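Local coordinates for protein O-methyltransferase family 2 (Planctopirus limnophila, PDB 5I2H) that probably transfers a methyl group from S-adenosyl-L-methionine to a hydroxyl of its substrate, forms a dimer and binds the flavone apigenin, at residues D44-E48 and S49-L53; R159-T162 and L163-G167; T309-L312 and E313-L316. One frame throughout, in Å; residues are numbered along the deposited sequence. Where two conformers were deposited one is given.

Contact 1: D44-E48 and S49-L53; sequences DILNE and SPLSL
Leu51 turns its side chain back over the last turn of helix 42-48 and meets Leu46 and Ile45 there. These apolar contacts carry most of the side-chain packing. CD2 of Leu46 lies 4.0 Å from CG of Leu51, and the same methyl also reaches the backbone, 3.9 Å from the amide N of Leu51. CG2 of Ile45 approaches CD1 of Leu51 at 4.2 Å, the two side chains crossing at about a right angle. This branch is available because CG2 of Ile45 stands opposite the backbone N, while CG1 (chi1 -71°) stands anti to the carbonyl carbon.

The polar contacts run along the backbone. Ser49 N gives a weak, bent bond to Leu46 O at 3.1 Å, where the chain leaves the helix. A water then ties the helix to the departing loop: it donates to Ile45 O at 2.7 Å and to Ser49 O at 2.8 Å, so two carbonyls share one bridging molecule. Within the loop, Ser49 OG bonds to Pro50 O at 2.8 Å, tilted 30° from the carbonyl plane.

The turn belongs to the winged-helix-like dimerisation domain. Leu51 pairs through its backbone with Ile88 and packs on Leu56 of helix 53-60, whose N-cap is Ser52. Leu46 leans on Leu90 of strand 88-90, so helix 42-48 and the loop after it both touch that strand.

Contact 2: R159-T162 and L163-G167; sequences RFLT and LSLAG. With AGI (5,7-dihydroxy-2-(4-hydroxyphenyl)-4H-chromen-4-one), chain C.
Ser164 OG sits over the centre of one face of the Phe160 ring, 4.2 Å above its plane, and Leu163 CD1 lies at the edge of the Arg159 guanidinium, near its plane, in the given one of the arginine's two conformers. In that conformer the methyl also packs against the aliphatic part, 3.5 Å from Arg159 CG, and the charged end forms a salt bridge with Asp156.

Phe160 O is gripped twice by Ser164, by its N at 3.0 Å and by its OG at 2.8 Å, from opposite faces of the carbonyl plane. The second bond is possible because OG, at chi1 -62°, folds back beside its own backbone N. The main-chain ladder continues in Leu163 N to Arg159 O and Leu165 N to Leu161 O, the latter nearly straight at 172°.

One turn apart, Leu161 CD1 and Leu165 CG touch at 4.0 Å, and both side chains face apigenin. Leu161 CD1 meets CAG of its hydroxyphenyl ring at 3.8 Å, while Leu165 CD2 meets CAK of the chromenone at 3.9 Å. Tyr109 of the second subunit packs on Leu165 and hydrogen-bonds the ligand. This is an i to i+4 ridge on helix 154-179, forming an apolar wall of the flavone pocket at the dimer interface.

Contact 3: T309-L312 and E313-L316; sequences TGPL and EIAL
Pro311 and Ile314 lie side by side at the start of helix 312-324, pointing the same way, with Pro311 CG 3.8 Å from Ile314 CG1. A second apolar pair follows one residue on, where Leu312 CD1 touches Leu316 CG at 4.0 Å, the two side chains crossing at a slant. Leu312 reaches it with CG opposite its backbone N (chi1 -179°).

Backbone hydrogen bonds begin the helix. Pro311, at the N-cap position, offers its carbonyl O to Ala315 N at 2.9 Å, with an N-H...O angle of 156°, and more weakly to Ile314 N at 3.1 Å. Leu312 O takes Leu316 N at 2.9 Å in the next regular bond of the ladder. The peptide bond before Pro311 is cis, which turns the chain sharply as it comes out of Gly310.

The carboxylate of Glu313 makes a looser contact. Glu313 CG sits between its backbone N and carbonyl carbon (chi1 59°), and a bend at chi2 folds the chain back toward the proline, placing OE2 3.9 Å from Pro311 CB.

Leu312 also packs on Leu23 of the second subunit, and Ala315 on Thr72 and Ala76 of helix 64-76. The ring of Pro311 presents carbon to Ile314 and to the glutamate alike, while the backbone carbonyl of the same residue accepts the first bonds of the helix. The negative carboxylate, beside the helix's N-terminal turn, would probably be favoured by the helix dipole.

The three contacts follow one another along the chain without overlap. Contact 1 lies in the dimerisation domain, on the turn between helices 42-48 and 53-60; contact 2 lies on the long helix 154-179; contact 3 begins helix 312-324 of the O-methyltransferase domain. Contacts 1 and 2 stand on opposite sides of the chain's centre, their own centres about 42 Å apart, whereas contact 3 is about 21 Å from contact 1 and about 24 Å from contact 2, centre to centre. Helices 154-179 and 312-324 both supply apigenin-pocket residues, among them Leu165 and Tyr317. Contact 2 touches the second subunit beside the pocket, and contact 3 through Leu312, so both helices lie near the dimer interface.

Contact 1: D44-E48 and S49-L53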
# COMPACT_ATOMS: atom_id res chain seq x y z
N ASP A 44 -16.16 14.66 5.56
CA ASP A 44 -16.91 15.85 5.87
C ASP A 44 -18.40 15.53 6.03
O ASP A 44 -19.08 16.13 6.88
CB ASP A 44 -16.67 16.91 4.79
CG ASP A 44 -15.23 17.42 4.77
OD1 ASP A 44 -14.63 17.61 5.84
OD2 ASP A 44 -14.68 17.61 3.66
N ILE A 45 -18.91 14.57 5.25
CA ILE A 45 -20.31 14.20 5.38
C ILE A 45 -20.57 13.51 6.71
O ILE A 45 -21.46 13.89 7.48
CB ILE A 45 -20.75 13.34 4.19
CG1 ILE A 45 -20.80 14.20 2.93
CG2 ILE A 45 -22.08 12.65 4.49
CD1 ILE A 45 -21.00 13.41 1.65
N LEU A 46 -19.76 12.50 7.04
CA LEU A 46 -20.05 11.73 8.24
C LEU A 46 -19.72 12.50 9.51
O LEU A 46 -20.28 12.21 10.58
CB LEU A 46 -19.31 10.39 8.18
CG LEU A 46 -20.00 9.34 7.30
CD1 LEU A 46 -19.04 8.19 7.07
CD2 LEU A 46 -21.27 8.81 7.93
N ASN A 47 -18.85 13.51 9.41
CA ASN A 47 -18.57 14.37 10.56
C ASN A 47 -19.83 15.04 11.09
O ASN A 47 -19.92 15.32 12.29
CB ASN A 47 -17.56 15.43 10.20
CG ASN A 47 -17.25 16.32 11.36
OD1 ASN A 47 -17.45 17.54 11.30
ND2 ASN A 47 -16.82 15.71 12.47
N GLU A 48 -20.77 15.35 10.21
CA GLU A 48 -22.02 15.96 10.64
C GLU A 48 -22.77 15.08 11.61
O GLU A 48 -23.37 15.58 12.57
CB GLU A 48 -22.92 16.23 9.44
CG GLU A 48 -22.31 17.06 8.38
CD GLU A 48 -23.38 17.62 7.46
OE1 GLU A 48 -24.51 17.86 7.96
OE2 GLU A 48 -23.11 17.79 6.25
N SER A 49 -22.82 13.78 11.33
CA SER A 49 -23.65 12.85 12.07
C SER A 49 -23.42 11.44 11.55
O SER A 49 -23.20 11.24 10.35
CB SER A 49 -25.13 13.23 11.93
OG SER A 49 -25.91 12.08 11.90
N PRO A 50 -23.47 10.43 12.42
CA PRO A 50 -23.44 9.05 11.93
C PRO A 50 -24.62 8.79 11.00
O PRO A 50 -25.69 9.39 11.14
CB PRO A 50 -23.52 8.21 13.21
CG PRO A 50 -23.26 9.12 14.32
CD PRO A 50 -23.58 10.51 13.88
N LEU A 51 -24.43 7.88 10.05
CA LEU A 51 -25.47 7.52 9.09
C LEU A 51 -25.55 6.01 8.93
O LEU A 51 -24.54 5.31 8.99
CB LEU A 51 -25.23 8.10 7.70
CG LEU A 51 -25.15 9.60 7.56
CD1 LEU A 51 -24.75 9.93 6.16
CD2 LEU A 51 -26.53 10.26 7.91
N SER A 52 -26.76 5.53 8.68
CA SER A 52 -26.95 4.15 8.25
C SER A 52 -26.31 3.94 6.88
O SER A 52 -26.06 4.88 6.12
CB SER A 52 -28.44 3.81 8.15
OG SER A 52 -28.97 4.32 6.94
N LEU A 53 -26.04 2.66 6.58
CA LEU A 53 -25.48 2.34 5.27
C LEU A 53 -26.40 2.81 4.16
O LEU A 53 -25.95 3.38 3.15
CB LEU A 53 -25.24 0.84 5.16
CG LEU A 53 -24.56 0.41 3.87
CD1 LEU A 53 -23.05 0.70 3.91
CD2 LEU A 53 -24.83 -1.05 3.60
O HOH W 1 -23.88 12.80 8.18

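Contact 2: R159-T162 and L163-G167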
# COMPACT_ATOMS: atom_id res chain seq x y z
N ARG A 159 -4.81 -16.51 -22.04
CA ARG A 159 -3.63 -17.23 -21.56
C ARG A 159 -2.85 -16.38 -20.57
O ARG A 159 -2.49 -16.85 -19.48
CB ARG A 159 -2.71 -17.63 -22.72
CG ARG A 159 -1.49 -18.42 -22.21
CD ARG A 159 -0.42 -18.67 -23.26
NE ARG A 159 0.26 -17.44 -23.64
CZ ARG A 159 0.03 -16.79 -24.77
NH1 ARG A 159 0.68 -15.66 -25.03
NH2 ARG A 159 -0.84 -17.28 -25.65
N PHE A 160 -2.57 -15.13 -20.94
CA PHE A 160 -1.80 -14.25 -20.07
C PHE A 160 -2.45 -14.12 -18.69
O PHE A 160 -1.79 -14.28 -17.65
CB PHE A 160 -1.65 -12.87 -20.77
CG PHE A 160 -0.98 -11.82 -19.93
CD1 PHE A 160 0.42 -11.75 -19.88
CD2 PHE A 160 -1.73 -10.90 -19.21
CE1 PHE A 160 1.06 -10.79 -19.10
CE2 PHE A 160 -1.10 -9.92 -18.43
CZ PHE A 160 0.31 -9.87 -18.37
N LEU A 161 -3.77 -13.90 -18.67
CA LEU A 161 -4.45 -13.79 -17.39
C LEU A 161 -4.46 -15.12 -16.65
O LEU A 161 -4.20 -15.16 -15.45
CB LEU A 161 -5.87 -13.26 -17.59
CG LEU A 161 -6.67 -13.20 -16.29
CD1 LEU A 161 -5.90 -12.43 -15.19
CD2 LEU A 161 -8.07 -12.58 -16.53
N THR A 162 -4.75 -16.22 -17.35
CA THR A 162 -4.76 -17.51 -16.67
C THR A 162 -3.39 -17.84 -16.08
O THR A 162 -3.30 -18.30 -14.93
CB THR A 162 -5.23 -18.61 -17.63
OG1 THR A 162 -6.56 -18.29 -18.04
CG2 THR A 162 -5.27 -20.00 -16.92
N LEU A 163 -2.31 -17.63 -16.84
CA LEU A 163 -0.98 -17.94 -16.31
C LEU A 163 -0.59 -17.01 -15.17
O LEU A 163 0.20 -17.40 -14.32
CB LEU A 163 0.06 -17.90 -17.43
CG LEU A 163 -0.06 -19.08 -18.41
CD1 LEU A 163 0.87 -18.86 -19.62
CD2 LEU A 163 0.23 -20.44 -17.69
N SER A 164 -1.14 -15.79 -15.14
CA SER A 164 -0.85 -14.90 -14.01
C SER A 164 -1.53 -15.37 -12.74
O SER A 164 -0.91 -15.39 -11.66
CB SER A 164 -1.27 -13.49 -14.36
OG SER A 164 -0.50 -13.05 -15.48
N LEU A 165 -2.80 -15.74 -12.82
CA LEU A 165 -3.45 -16.30 -11.63
C LEU A 165 -2.89 -17.67 -11.25
O LEU A 165 -3.02 -18.08 -10.10
CB LEU A 165 -4.96 -16.39 -11.84
CG LEU A 165 -5.62 -15.04 -12.21
CD1 LEU A 165 -7.14 -15.10 -12.16
CD2 LEU A 165 -5.13 -13.87 -11.38
N ALA A 166 -2.27 -18.39 -12.19
CA ALA A 166 -1.79 -19.73 -11.88
C ALA A 166 -0.68 -19.69 -10.84
O ALA A 166 -0.54 -20.65 -10.06
CB ALA A 166 -1.30 -20.42 -13.15
N GLY A 167 0.12 -18.62 -10.80
CA GLY A 167 1.16 -18.54 -9.78
C GLY A 167 0.59 -18.59 -8.37
O GLY A 167 1.13 -19.27 -7.49
CAG AGI C . -7.75 -9.41 -13.76
CAE AGI C . -7.34 -8.53 -14.75
CAM AGI C . -8.21 -8.22 -15.79
OAB AGI C . -7.79 -7.35 -16.75
CAF AGI C . -9.50 -8.79 -15.83
CAH AGI C . -9.91 -9.68 -14.84
CAP AGI C . -9.03 -9.98 -13.80
CAQ AGI C . -9.35 -10.91 -12.68
OAL AGI C . -8.43 -10.83 -11.65
CAJ AGI C . -10.44 -11.78 -12.64
CAR AGI C . -10.64 -12.61 -11.51
OAA AGI C . -11.60 -13.41 -11.47
CAT AGI C . -9.65 -12.54 -10.38
CAS AGI C . -8.53 -11.58 -10.51
CAK AGI C . -7.58 -11.44 -9.52
CAN AGI C . -7.67 -12.21 -8.37
OAC AGI C . -6.70 -12.04 -7.44
CAI AGI C . -8.69 -13.14 -8.17
CAO AGI C . -9.69 -13.35 -9.11
OAD AGI C . -10.65 -14.26 -8.85

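Contact 3: T309-L312 and E313-L316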
# COMPACT_ATOMS: atom_id res chain seq x y z
N THR A 309 -15.76 -5.07 8.30
CA THR A 309 -14.90 -3.97 8.70
C THR A 309 -13.42 -4.28 8.52
O THR A 309 -12.58 -3.48 8.93
CB THR A 309 -15.15 -3.60 10.16
OG1 THR A 309 -14.95 -4.76 10.98
CG2 THR A 309 -16.57 -3.08 10.33
N GLY A 310 -13.09 -5.43 7.97
CA GLY A 310 -11.70 -5.81 7.81
C GLY A 310 -11.67 -7.30 7.50
O GLY A 310 -12.73 -7.91 7.20
N PRO A 311 -10.47 -7.91 7.53
CA PRO A 311 -9.20 -7.23 7.81
C PRO A 311 -8.73 -6.38 6.63
O PRO A 311 -9.24 -6.51 5.51
CB PRO A 311 -8.23 -8.39 8.06
CG PRO A 311 -8.84 -9.55 7.32
CD PRO A 311 -10.32 -9.35 7.27
N LEU A 312 -7.74 -5.53 6.91
CA LEU A 312 -7.27 -4.56 5.93
C LEU A 312 -6.85 -5.23 4.62
O LEU A 312 -7.20 -4.77 3.53
CB LEU A 312 -6.10 -3.75 6.51
CG LEU A 312 -5.55 -2.67 5.56
CD1 LEU A 312 -6.65 -1.66 5.16
CD2 LEU A 312 -4.34 -1.94 6.18
N GLU A 313 -6.05 -6.30 4.71
CA GLU A 313 -5.54 -6.85 3.46
C GLU A 313 -6.67 -7.38 2.57
O GLU A 313 -6.59 -7.26 1.34
CB GLU A 313 -4.47 -7.91 3.72
CG GLU A 313 -4.93 -9.07 4.54
CD GLU A 313 -4.80 -8.86 6.07
OE1 GLU A 313 -4.66 -7.71 6.56
OE2 GLU A 313 -4.84 -9.89 6.78
N ILE A 314 -7.76 -7.89 3.17
CA ILE A 314 -8.89 -8.39 2.37
C ILE A 314 -9.73 -7.21 1.89
O ILE A 314 -10.25 -7.24 0.76
CB ILE A 314 -9.74 -9.41 3.16
CG1 ILE A 314 -8.88 -10.57 3.66
CG2 ILE A 314 -10.90 -9.97 2.31
CD1 ILE A 314 -7.96 -11.15 2.60
N ALA A 315 -9.82 -6.14 2.69
CA ALA A 315 -10.58 -4.97 2.25
C ALA A 315 -9.90 -4.31 1.04
O ALA A 315 -10.58 -3.81 0.12
CB ALA A 315 -10.73 -4.00 3.42
N LEU A 316 -8.57 -4.31 1.00
CA LEU A 316 -7.89 -3.74 -0.17
C LEU A 316 -8.03 -4.65 -1.38
O LEU A 316 -8.26 -4.17 -2.50
CB LEU A 316 -6.42 -3.45 0.14
CG LEU A 316 -6.20 -2.40 1.26
CD1 LEU A 316 -4.69 -2.11 1.44
CD2 LEU A 316 -6.96 -1.07 0.93